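Local structure of leucine aminopeptidase 1, chloroplastic (Solanum lycopersicum, 5D8N) at residues G14-L19 and P223-T228; A38-Q43 and N66-Q71; S74-L79 and V97-P102; A230-E235 and N324-A329. The protein removes N-terminal amino acids, preferably leucine, from peptides as a magnesium-dependent homohexameric aminopeptidase, and also has chaperone activity. The protein carries 1 engineered substitution. All coordinates share one frame; numbering follows the deposited sequence. Where two conformers were deposited one is given.

Contact 1: G14-L19 and P223-T228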
loop_
_atom_site.group_PDB
_atom_site.type_symbol
_atom_site.label_atom_id
_atom_site.label_comp_id
_atom_site.label_asym_id
_atom_site.label_seq_id
_atom_site.Cartn_x
_atom_site.Cartn_y
_atom_site.Cartn_z
ATOM N N GLY A 14 7.637 32.263 -25.478
ATOM C CA GLY A 14 6.748 33.054 -24.638
ATOM C C GLY A 14 5.423 32.414 -24.260
ATOM O O GLY A 14 4.994 32.575 -23.130
ATOM N N ASP A 15 4.754 31.708 -25.172
ATOM C CA ASP A 15 3.500 31.020 -24.828
ATOM C C ASP A 15 3.637 29.530 -24.481
ATOM O O ASP A 15 2.645 28.875 -24.196
ATOM C CB ASP A 15 2.485 31.151 -25.958
ATOM C CG ASP A 15 2.080 32.593 -26.214
ATOM O OD1 ASP A 15 1.916 33.367 -25.238
ATOM O OD2 ASP A 15 1.939 32.939 -27.410
ATOM N N THR A 16 4.855 29.006 -24.475
ATOM C CA THR A 16 5.102 27.677 -23.964
ATOM C C THR A 16 5.285 27.664 -22.442
ATOM O O THR A 16 6.067 28.428 -21.876
ATOM C CB THR A 16 6.341 27.122 -24.672
ATOM O OG1 THR A 16 6.056 27.061 -26.074
ATOM C CG2 THR A 16 6.697 25.729 -24.188
ATOM N N LEU A 17 4.576 26.768 -21.772
ATOM C CA LEU A 17 4.788 26.549 -20.340
ATOM C C LEU A 17 6.226 26.133 -20.038
ATOM O O LEU A 17 6.805 25.318 -20.742
ATOM C CB LEU A 17 3.818 25.497 -19.801
ATOM C CG LEU A 17 3.934 25.194 -18.298
ATOM C CD1 LEU A 17 2.571 24.846 -17.710
ATOM C CD2 LEU A 17 4.916 24.071 -18.035
ATOM N N GLY A 18 6.862 26.830 -19.104
ATOM C CA GLY A 18 8.281 26.620 -18.812
ATOM C C GLY A 18 9.269 27.308 -19.736
ATOM O O GLY A 18 10.477 27.145 -19.589
ATOM N N LEU A 19 8.746 28.034 -20.716
ATOM C CA LEU A 19 9.538 28.845 -21.637
ATOM C C LEU A 19 10.531 28.023 -22.446
ATOM O O LEU A 19 11.590 28.506 -22.808
ATOM C CB LEU A 19 10.258 29.968 -20.872
ATOM C CG LEU A 19 9.314 30.892 -20.120
ATOM C CD1 LEU A 19 10.097 31.941 -19.344
ATOM C CD2 LEU A 19 8.333 31.550 -21.086
ATOM N N PRO A 223 7.708 16.457 -24.818
ATOM C CA PRO A 223 6.774 16.488 -23.704
ATOM C C PRO A 223 5.483 17.211 -24.067
ATOM O O PRO A 223 5.396 17.932 -25.080
ATOM C CB PRO A 223 7.559 17.264 -22.660
ATOM C CG PRO A 223 8.284 18.288 -23.489
ATOM C CD PRO A 223 8.680 17.556 -24.734
ATOM N N ALA A 224 4.487 17.010 -23.218
ATOM C CA ALA A 224 3.146 17.532 -23.442
ATOM C C ALA A 224 3.052 19.055 -23.479
ATOM O O ALA A 224 2.086 19.587 -24.023
ATOM C CB ALA A 224 2.205 16.974 -22.398
ATOM N N ASN A 225 4.006 19.762 -22.874
ATOM C CA ASN A 225 4.027 21.228 -22.931
ATOM C C ASN A 225 4.547 21.737 -24.270
ATOM O O ASN A 225 4.406 22.904 -24.599
ATOM C CB ASN A 225 4.774 21.855 -21.738
ATOM C CG ASN A 225 6.240 21.491 -21.668
ATOM O OD1 ASN A 225 6.626 20.337 -21.812
ATOM N ND2 ASN A 225 7.070 22.488 -21.417
ATOM N N ILE A 226 5.061 20.836 -25.089
ATOM C CA ILE A 226 5.538 21.167 -26.432
ATOM C C ILE A 226 4.619 20.560 -27.501
ATOM O O ILE A 226 4.131 21.255 -28.381
ATOM C CB ILE A 226 6.967 20.586 -26.632
ATOM C CG1 ILE A 226 7.964 21.231 -25.676
ATOM C CG2 ILE A 226 7.431 20.726 -28.078
ATOM C CD1 ILE A 226 8.260 22.695 -25.925
ATOM N N VAL A 227 4.366 19.255 -27.442
ATOM C CA VAL A 227 3.375 18.645 -28.324
ATOM C C VAL A 227 2.006 18.591 -27.656
ATOM O O VAL A 227 1.700 17.654 -26.912
ATOM C CB VAL A 227 3.821 17.260 -28.841
ATOM C CG1 VAL A 227 2.707 16.575 -29.639
ATOM C CG2 VAL A 227 5.018 17.422 -29.774
ATOM N N THR A 228 1.296 19.700 -27.797
ATOM C CA THR A 228 -0.095 19.844 -27.431
ATOM C C THR A 228 -0.966 19.333 -28.562
ATOM O O THR A 228 -0.456 18.970 -29.608
ATOM C CB THR A 228 -0.414 21.329 -27.245
ATOM O OG1 THR A 228 -0.114 22.018 -28.457
ATOM C CG2 THR A 228 0.434 21.926 -26.116
HETATM O O HOH W 1 4.036 24.975 -26.860
HETATM O O HOH W 2 2.811 24.731 -23.171
#
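Asn225 meets Leu17 and Thr16 through both its side chain and its carbonyl, and the turn that presents it starts at Pro223, whose O accepts from the backbone N of Ile226 and of Val227. At Asn225 the amide carbon CG is folded back between the backbone N and the carbonyl carbon (chi1 63°), which brings ND2 to 2.9 Å from Leu17 O. The N-H points fairly straight at its acceptor (155°), and Leu17 O lies almost in the amide plane, although ND2 stands 34° off the carbonyl plane of Leu17. ND2 also donates to Ile370 O of the second subunit, so one amide serves two chains. Replacing Asn225 by an alanine would probably leave the carbonyls of Leu17 and of that Ile370 without this shared donor. Asn225 O accepts from two waters: one, 2.8 Å away from it, accepts from Leu17 N, and the other hydrogen-bonds Thr16 OG1. Next, Ile226 CD1 comes within 3.8 Å of Thr16 CG2, the methyl that also lies against Asn225 O. Thr228 then caps the following helix, its OG1 bonded to Val231 N. The segment 223-228 thus links helix 197-221 to helix 229-242 in the catalytic domain, while 14-19 is N-terminal loop well ahead of strand 31-35, and the second subunit packs against both.

Contact 2: A38-Q43 and N66-Q71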
loop_
_atom_site.group_PDB
_atom_site.type_symbol
_atom_site.label_atom_id
_atom_site.label_comp_id
_atom_site.label_asym_id
_atom_site.label_seq_id
_atom_site.Cartn_x
_atom_site.Cartn_y
_atom_site.Cartn_z
ATOM N N ALA A 38 35.039 -3.326 -54.369
ATOM C CA ALA A 38 35.516 -4.449 -53.588
ATOM C C ALA A 38 35.712 -3.991 -52.141
ATOM O O ALA A 38 36.301 -2.945 -51.876
ATOM C CB ALA A 38 36.818 -4.977 -54.172
ATOM N N VAL A 39 35.347 -4.864 -51.216
ATOM C CA VAL A 39 35.417 -4.502 -49.817
ATOM C C VAL A 39 36.840 -4.210 -49.364
ATOM O O VAL A 39 37.078 -3.192 -48.717
ATOM C CB VAL A 39 34.799 -5.586 -48.924
ATOM C CG1 VAL A 39 34.979 -5.207 -47.467
ATOM C CG2 VAL A 39 33.320 -5.742 -49.238
ATOM N N VAL A 40 37.799 -5.002 -49.831
ATOM C CA VAL A 40 39.198 -4.804 -49.440
ATOM C C VAL A 40 39.800 -3.542 -50.030
ATOM O O VAL A 40 40.820 -3.059 -49.538
ATOM C CB VAL A 40 40.122 -5.980 -49.795
ATOM C CG1 VAL A 40 39.679 -7.229 -49.058
ATOM C CG2 VAL A 40 40.138 -6.233 -51.295
ATOM N N GLN A 41 39.137 -2.978 -51.037
ATOM C CA GLN A 41 39.641 -1.767 -51.660
ATOM C C GLN A 41 38.911 -0.524 -51.206
ATOM O O GLN A 41 39.310 0.569 -51.587
ATOM C CB GLN A 41 39.630 -1.878 -53.188
ATOM C CG GLN A 41 40.742 -2.792 -53.701
ATOM C CD GLN A 41 40.449 -3.421 -55.051
ATOM O OE1 GLN A 41 40.365 -4.647 -55.196
ATOM N NE2 GLN A 41 40.347 -2.576 -56.065
ATOM N N TRP A 42 37.888 -0.661 -50.361
ATOM C CA TRP A 42 37.097 0.491 -49.954
ATOM C C TRP A 42 37.898 1.342 -48.976
ATOM O O TRP A 42 38.610 0.805 -48.147
ATOM C CB TRP A 42 35.763 0.062 -49.329
ATOM C CG TRP A 42 34.896 1.213 -48.921
ATOM C CD1 TRP A 42 34.050 1.948 -49.713
ATOM C CD2 TRP A 42 34.918 1.863 -47.650
ATOM N NE1 TRP A 42 33.530 3.001 -48.990
ATOM C CE2 TRP A 42 34.020 2.941 -47.711
ATOM C CE3 TRP A 42 35.540 1.571 -46.433
ATOM C CZ2 TRP A 42 33.767 3.751 -46.614
ATOM C CZ3 TRP A 42 35.349 2.412 -45.375
ATOM C CH2 TRP A 42 34.466 3.489 -45.466
ATOM N N GLN A 43 37.818 2.661 -49.127
ATOM C CA GLN A 43 38.546 3.597 -48.282
ATOM C C GLN A 43 37.615 4.652 -47.657
ATOM O O GLN A 43 36.704 5.194 -48.287
ATOM C CB GLN A 43 39.719 4.238 -49.047
ATOM C CG GLN A 43 41.106 3.621 -48.799
ATOM C CD GLN A 43 41.667 3.822 -47.388
ATOM O OE1 GLN A 43 41.302 4.764 -46.670
ATOM N NE2 GLN A 43 42.609 2.960 -47.005
ATOM N N ASN A 66 36.918 -17.784 -43.869
ATOM C CA ASN A 66 36.190 -16.831 -44.697
ATOM C C ASN A 66 37.129 -16.032 -45.607
ATOM O O ASN A 66 38.042 -15.366 -45.141
ATOM C CB ASN A 66 35.364 -15.885 -43.813
ATOM C CG ASN A 66 34.585 -14.860 -44.610
ATOM O OD1 ASN A 66 35.057 -13.751 -44.854
ATOM N ND2 ASN A 66 33.364 -15.212 -44.974
ATOM N N PRO A 67 36.847 -16.012 -46.913
ATOM C CA PRO A 67 37.736 -15.329 -47.856
ATOM C C PRO A 67 37.921 -13.828 -47.576
ATOM O O PRO A 67 39.044 -13.335 -47.636
ATOM C CB PRO A 67 37.045 -15.549 -49.213
ATOM C CG PRO A 67 36.216 -16.780 -49.025
ATOM C CD PRO A 67 35.770 -16.758 -47.588
ATOM N N LEU A 68 36.823 -13.101 -47.360
ATOM C CA LEU A 68 36.907 -11.675 -47.079
ATOM C C LEU A 68 37.685 -11.389 -45.782
ATOM O O LEU A 68 38.633 -10.606 -45.772
ATOM C CB LEU A 68 35.507 -11.077 -46.990
ATOM C CG LEU A 68 35.549 -9.617 -46.549
ATOM C CD1 LEU A 68 36.327 -8.796 -47.563
ATOM C CD2 LEU A 68 34.141 -9.076 -46.360
ATOM N N LEU A 69 37.366 -12.106 -44.715
ATOM C CA LEU A 69 38.092 -11.916 -43.463
ATOM C C LEU A 69 39.551 -12.360 -43.550
ATOM O O LEU A 69 40.451 -11.686 -43.042
ATOM C CB LEU A 69 37.383 -12.628 -42.311
ATOM C CG LEU A 69 35.991 -12.089 -41.988
ATOM C CD1 LEU A 69 35.353 -12.928 -40.895
ATOM C CD2 LEU A 69 36.088 -10.640 -41.556
ATOM N N GLN A 70 39.797 -13.465 -44.239
ATOM C CA GLN A 70 41.175 -13.918 -44.463
ATOM C C GLN A 70 42.014 -12.849 -45.170
ATOM O O GLN A 70 43.165 -12.594 -44.812
ATOM C CB GLN A 70 41.185 -15.223 -45.262
ATOM C CG GLN A 70 42.565 -15.869 -45.362
ATOM C CD GLN A 70 43.222 -15.614 -46.697
ATOM O OE1 GLN A 70 42.561 -15.684 -47.737
ATOM N NE2 GLN A 70 44.513 -15.284 -46.674
ATOM N N GLN A 71 41.438 -12.208 -46.182
ATOM C CA GLN A 71 42.178 -11.192 -46.921
ATOM C C GLN A 71 42.417 -9.918 -46.109
ATOM O O GLN A 71 43.483 -9.318 -46.160
ATOM C CB GLN A 71 41.410 -10.834 -48.192
ATOM C CG GLN A 71 42.239 -10.013 -49.167
ATOM C CD GLN A 71 41.658 -9.991 -50.569
ATOM O OE1 GLN A 71 40.542 -10.468 -50.808
ATOM N NE2 GLN A 71 42.386 -9.361 -51.489
#
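Leu68 places CG anti to its backbone N (chi1 174°) and Val39 does the same with CG1 (chi1 176°), and these two torsions bring the leucine CD1 and the valine branch together. The pair joins a short 3-10 turn, 39-41, to the first turns of helix 67-75 in the N-terminal domain, a macro-type alpha/beta fold. Leu68 CD1 lies 3.8 Å from Val39 CB and equally near Val39 CG1, the side chains crossing at about a right angle; Val40 CG1 approaches the same methyl at 4.0 Å. Val40 also meets Gln71, whose extended chain runs across it: Val40 CG1 is 3.7 Å from Gln71 CD, and Val40 CG2 sits 3.9 Å from Gln71 NE2. No hydrogen bond spans the two segments, so the contact is wholly van der Waals, with the exposed glutamine lying along its solvent-facing margin. Val39 further touches Ala143 of strand 139-144 and Leu191 of strand 187-191, which ties the 3-10 turn to the sheet. The helix start is fixed separately by an N-cap: Asn66 OD1, in whose carbonyl plane the donor lies, accepts from Leu69 N at 2.8 Å with an N-H...O angle of 169°.

Contact 3: S74-L79 and V97-P102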
loop_
_atom_site.group_PDB
_atom_site.type_symbol
_atom_site.label_atom_id
_atom_site.label_comp_id
_atom_site.label_asym_id
_atom_site.label_seq_id
_atom_site.Cartn_x
_atom_site.Cartn_y
_atom_site.Cartn_z
ATOM N N SER A 74 45.123 -10.716 -43.637
ATOM C CA SER A 74 46.408 -10.754 -44.334
ATOM C C SER A 74 46.973 -9.357 -44.494
ATOM O O SER A 74 48.155 -9.113 -44.265
ATOM C CB SER A 74 46.263 -11.349 -45.743
ATOM O OG SER A 74 46.410 -12.750 -45.709
ATOM N N GLU A 75 46.147 -8.465 -45.018
ATOM C CA GLU A 75 46.589 -7.104 -45.244
ATOM C C GLU A 75 46.986 -6.429 -43.930
ATOM O O GLU A 75 47.842 -5.546 -43.940
ATOM C CB GLU A 75 45.480 -6.365 -45.977
ATOM C CG GLU A 75 45.711 -4.896 -46.268
ATOM C CD GLU A 75 44.776 -4.416 -47.361
ATOM O OE1 GLU A 75 44.609 -5.161 -48.351
ATOM O OE2 GLU A 75 44.102 -3.381 -47.169
ATOM N N LEU A 76 46.409 -6.871 -42.809
ATOM C CA LEU A 76 46.735 -6.335 -41.481
ATOM C C LEU A 76 47.740 -7.199 -40.736
ATOM O O LEU A 76 47.948 -7.045 -39.537
ATOM C CB LEU A 76 45.461 -6.171 -40.639
ATOM C CG LEU A 76 44.564 -5.034 -41.132
ATOM C CD1 LEU A 76 43.176 -5.078 -40.518
ATOM C CD2 LEU A 76 45.210 -3.691 -40.837
ATOM N N ASN A 77 48.369 -8.116 -41.454
ATOM C CA ASN A 77 49.376 -9.009 -40.890
ATOM C C ASN A 77 48.918 -9.791 -39.677
ATOM O O ASN A 77 49.712 -9.995 -38.767
ATOM C CB ASN A 77 50.664 -8.250 -40.550
ATOM C CG ASN A 77 51.407 -7.796 -41.791
ATOM O OD1 ASN A 77 51.902 -8.626 -42.558
ATOM N ND2 ASN A 77 51.415 -6.488 -42.044
ATOM N N GLY A 78 47.664 -10.236 -39.669
ATOM C CA GLY A 78 47.157 -11.086 -38.594
ATOM C C GLY A 78 46.646 -10.330 -37.375
ATOM O O GLY A 78 46.159 -10.922 -36.419
ATOM N N LEU A 79 46.629 -9.008 -37.459
ATOM C CA LEU A 79 46.128 -8.186 -36.365
ATOM C C LEU A 79 44.634 -8.364 -36.083
ATOM O O LEU A 79 44.220 -8.419 -34.937
ATOM C CB LEU A 79 46.445 -6.716 -36.629
ATOM C CG LEU A 79 46.422 -5.789 -35.414
ATOM C CD1 LEU A 79 47.511 -6.137 -34.413
ATOM C CD2 LEU A 79 46.576 -4.346 -35.867
ATOM N N VAL A 97 33.983 -6.569 -32.427
ATOM C CA VAL A 97 35.386 -6.185 -32.277
ATOM C C VAL A 97 35.602 -4.910 -33.076
ATOM O O VAL A 97 35.035 -4.784 -34.163
ATOM C CB VAL A 97 36.334 -7.248 -32.873
ATOM C CG1 VAL A 97 37.750 -6.703 -32.982
ATOM C CG2 VAL A 97 36.340 -8.493 -32.007
ATOM N N ASN A 98 36.384 -3.982 -32.523
ATOM C CA ASN A 98 36.651 -2.686 -33.141
ATOM C C ASN A 98 38.162 -2.526 -33.226
ATOM O O ASN A 98 38.854 -2.530 -32.203
ATOM C CB ASN A 98 36.030 -1.537 -32.322
ATOM C CG ASN A 98 36.033 -0.199 -33.060
ATOM O OD1 ASN A 98 37.086 0.358 -33.383
ATOM N ND2 ASN A 98 34.839 0.345 -33.296
ATOM N N LEU A 99 38.678 -2.424 -34.447
ATOM C CA LEU A 99 40.104 -2.303 -34.665
ATOM C C LEU A 99 40.469 -1.076 -35.496
ATOM O O LEU A 99 40.076 -0.956 -36.656
ATOM C CB LEU A 99 40.602 -3.572 -35.326
ATOM C CG LEU A 99 42.116 -3.662 -35.475
ATOM C CD1 LEU A 99 42.824 -3.792 -34.130
ATOM C CD2 LEU A 99 42.441 -4.839 -36.373
ATOM N N ARG A 100 41.218 -0.166 -34.881
ATOM C CA ARG A 100 41.757 1.031 -35.532
ATOM C C ARG A 100 43.202 0.820 -35.944
ATOM O O ARG A 100 44.003 0.318 -35.156
ATOM C CB ARG A 100 41.711 2.217 -34.570
ATOM C CG ARG A 100 42.290 3.502 -35.159
ATOM C CD ARG A 100 41.455 4.009 -36.324
ATOM N NE ARG A 100 41.701 5.406 -36.642
ATOM C CZ ARG A 100 42.611 5.835 -37.509
ATOM N NH1 ARG A 100 43.463 5.004 -38.103
ATOM N NH2 ARG A 100 42.763 7.135 -37.679
ATOM N N PHE A 101 43.498 1.052 -37.213
ATOM C CA PHE A 101 44.798 0.692 -37.790
ATOM C C PHE A 101 45.195 1.792 -38.773
ATOM O O PHE A 101 44.416 2.720 -38.982
ATOM C CB PHE A 101 44.761 -0.688 -38.465
ATOM C CG PHE A 101 43.731 -0.822 -39.539
ATOM C CD1 PHE A 101 43.953 -0.276 -40.795
ATOM C CD2 PHE A 101 42.464 -1.295 -39.242
ATOM C CE1 PHE A 101 42.941 -0.249 -41.742
ATOM C CE2 PHE A 101 41.465 -1.298 -40.195
ATOM C CZ PHE A 101 41.704 -0.798 -41.458
ATOM N N PRO A 102 46.436 1.766 -39.287
ATOM C CA PRO A 102 46.833 2.957 -40.052
ATOM C C PRO A 102 46.120 2.974 -41.395
ATOM O O PRO A 102 46.142 1.982 -42.110
ATOM C CB PRO A 102 48.341 2.788 -40.282
ATOM C CG PRO A 102 48.723 1.482 -39.657
ATOM C CD PRO A 102 47.579 0.968 -38.824
#
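Leu76 sets a methyl over the ring of Phe101, a CH-pi contact in which CD2 lies 3.8 Å from the ring centroid and 26° off its normal. The methyl is displaced toward the rim, so its nearest ring atom is Phe101 CG, at 3.5 Å. Phe101 CG stands between the backbone N and the carbonyl carbon; chi1 57° swings the ring to the side of Leu76, chi2 78° sets its face toward the methyl, and the two side chains cross at about a right angle. A serine in place of Phe101 would probably leave Leu76 CD2 without the aromatic face it rests on and open a gap beside strand 96-101.

The remaining cross-segment contacts are aliphatic. Leu76 CD1 approaches Leu99 CD2 at 4.2 Å, and Leu79 CD2 comes equally near Leu99 CD1, so Leu99 is touched by both leucines.

Backbone bonds fix the spacing of those leucines. Asn77, at positive phi, is the C-prime residue of a Schellman motif ending helix 67-75, and its N donates to Ser74 O at 3.0 Å. An overlapping type I' turn follows, with Leu79 N bonded to Leu76 O at 3.1 Å.

Beside this apolar patch, Arg100 makes a salt bridge from NH2 to Glu86 of the third subunit, whose own Arg100 packs on Leu79 and Leu99. The arrangement is that of a helix-to-helix turn packed on the outermost strand, within this chain, of a mixed sheet; this strand, 96-101, pairs antiparallel with 104-112 in the N-terminal domain.

Contact 4: A230-E235 and N324-A329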
loop_
_atom_site.group_PDB
_atom_site.type_symbol
_atom_site.label_atom_id
_atom_site.label_comp_id
_atom_site.label_asym_id
_atom_site.label_seq_id
_atom_site.Cartn_x
_atom_site.Cartn_y
_atom_site.Cartn_z
ATOM N N ALA A 230 -3.023 21.074 -30.387
ATOM C CA ALA A 230 -2.889 22.056 -31.463
ATOM C C ALA A 230 -1.589 21.874 -32.235
ATOM O O ALA A 230 -1.610 21.797 -33.462
ATOM C CB ALA A 230 -2.927 23.473 -30.901
ATOM N N VAL A 231 -0.504 21.565 -31.525
ATOM C CA VAL A 231 0.760 21.242 -32.196
ATOM C C VAL A 231 0.744 19.929 -32.962
ATOM O O VAL A 231 1.189 19.853 -34.121
ATOM C CB VAL A 231 1.955 21.251 -31.227
ATOM C CG1 VAL A 231 3.230 20.754 -31.913
ATOM C CG2 VAL A 231 2.168 22.674 -30.737
ATOM N N LEU A 232 0.081 18.928 -32.398
ATOM C CA LEU A 232 -0.112 17.686 -33.146
ATOM C C LEU A 232 -0.907 17.930 -34.439
ATOM O O LEU A 232 -0.593 17.386 -35.499
ATOM C CB LEU A 232 -0.819 16.656 -32.282
ATOM C CG LEU A 232 -0.779 15.213 -32.767
ATOM C CD1 LEU A 232 0.666 14.755 -32.873
ATOM C CD2 LEU A 232 -1.490 14.288 -31.780
ATOM N N ALA A 233 -1.950 18.748 -34.360
ATOM C CA ALA A 233 -2.710 19.084 -35.571
ATOM C C ALA A 233 -1.858 19.812 -36.605
ATOM O O ALA A 233 -1.972 19.545 -37.805
ATOM C CB ALA A 233 -3.915 19.934 -35.230
ATOM N N GLU A 234 -0.971 20.691 -36.142
ATOM C CA GLU A 234 -0.048 21.373 -37.056
ATOM C C GLU A 234 0.928 20.414 -37.722
ATOM O O GLU A 234 1.230 20.561 -38.904
ATOM C CB GLU A 234 0.763 22.475 -36.365
ATOM C CG GLU A 234 -0.051 23.704 -36.001
ATOM C CD GLU A 234 -0.694 24.419 -37.187
ATOM O OE1 GLU A 234 -0.097 24.415 -38.296
ATOM O OE2 GLU A 234 -1.827 24.929 -36.982
ATOM N N GLU A 235 1.399 19.416 -36.985
ATOM C CA GLU A 235 2.234 18.397 -37.583
ATOM C C GLU A 235 1.463 17.674 -38.694
ATOM O O GLU A 235 2.024 17.305 -39.728
ATOM C CB GLU A 235 2.770 17.395 -36.549
ATOM C CG GLU A 235 3.712 18.001 -35.511
ATOM C CD GLU A 235 5.102 18.361 -36.024
ATOM O OE1 GLU A 235 5.569 17.847 -37.067
ATOM O OE2 GLU A 235 5.736 19.199 -35.359
ATOM N N ASN A 324 5.030 6.691 -22.670
ATOM C CA ASN A 324 4.474 6.104 -23.869
ATOM C C ASN A 324 3.257 6.835 -24.426
ATOM O O ASN A 324 2.683 6.378 -25.419
ATOM C CB ASN A 324 4.165 4.626 -23.598
ATOM C CG ASN A 324 3.071 4.429 -22.570
ATOM O OD1 ASN A 324 2.396 5.386 -22.179
ATOM N ND2 ASN A 324 2.871 3.177 -22.147
ATOM N N ASP A 325 2.811 7.897 -23.751
ATOM C CA ASP A 325 1.653 8.693 -24.192
ATOM C C ASP A 325 1.815 8.995 -25.678
ATOM O O ASP A 325 2.929 9.289 -26.135
ATOM C CB ASP A 325 1.572 10.050 -23.468
ATOM C CG ASP A 325 1.001 9.933 -22.060
ATOM O OD1 ASP A 325 0.532 8.819 -21.706
ATOM O OD2 ASP A 325 1.029 10.960 -21.322
ATOM N N MET A 326 0.721 8.836 -26.416
ATOM C CA MET A 326 0.670 9.255 -27.809
ATOM C C MET A 326 1.455 8.355 -28.775
ATOM O O MET A 326 1.642 8.708 -29.930
ATOM C CB MET A 326 1.194 10.693 -27.888
ATOM C CG MET A 326 0.281 11.710 -28.539
ATOM S SD MET A 326 1.497 12.996 -28.859
ATOM C CE MET A 326 2.633 12.163 -29.943
ATOM N N GLY A 327 1.963 7.221 -28.317
ATOM C CA GLY A 327 2.685 6.314 -29.204
ATOM C C GLY A 327 1.875 5.880 -30.419
ATOM O O GLY A 327 2.421 5.639 -31.497
ATOM N N GLY A 328 0.573 5.733 -30.209
ATOM C CA GLY A 328 -0.327 5.260 -31.236
ATOM C C GLY A 328 -0.488 6.328 -32.301
ATOM O O GLY A 328 -0.353 6.057 -33.498
ATOM N N ALA A 329 -0.810 7.540 -31.873
ATOM C CA ALA A 329 -0.919 8.641 -32.808
ATOM C C ALA A 329 0.377 8.821 -33.571
ATOM O O ALA A 329 0.394 9.176 -34.754
ATOM C CB ALA A 329 -1.271 9.923 -32.074
#
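Leu232 touches Met326 and Ala329 on the inner side of helix 229-242, in the alpha/beta catalytic domain of the M17 peptidases, where helices pack on a mixed eight-stranded sheet. Leu232 itself carries the whole contact. Its CG lies anti to the backbone N (chi1 -165°), sending the two methyls toward the loop and helix opposite: CD2 is 4.4 Å from Met326 SD, and CD1 is at the same 4.4 Å from Met326 CE. The fork therefore faces the end of the thioether with both branches, at distances that mark a light van der Waals touch. Leu232 also meets Ile280, Val353 and Ala355 on two strands of the sheet. Ala329 also touches Val353, so Leu232 and Ala329 meet on the same strand; Leu232, Met326 and Ala329 are all buried. Further along, Glu235 turns to Leu215 and Leu219 of helix 197-221, and Met326 packs on Leu219 as well.

Met326 adopts positive phi (73°) in a type II turn from Asn324 to Gly327, right before helix 327-342. The same turn holds Asp325, a ligand of the first magnesium site, whose OD2 accepts from Asp305 N. Leu232 CD2 also reaches the first turn of that helix, lying 4.4 Å from Ala329 CB.

The four contacts fall into two pairs. Contacts 1 and 4 have centres about 14 Å apart and meet directly, Val227 CG1 lying 3.9 Å from Met326 SD, so the intersubunit loop rests on the helix pair beside the metal centre. Contact 4 contains Asp325 of the first magnesium site; the Asn225 side chain of contact 1 is about 11 Å from that of Asp325. Contacts 2 and 3, with centres about 12 Å apart, share helix 67-75 in the N-terminal domain, away from the annotated sites. Contact 2 is about 46 Å from contact 4, centre to centre. Along the chain, both N-terminal contacts are nested within the loop that contact 1 closes.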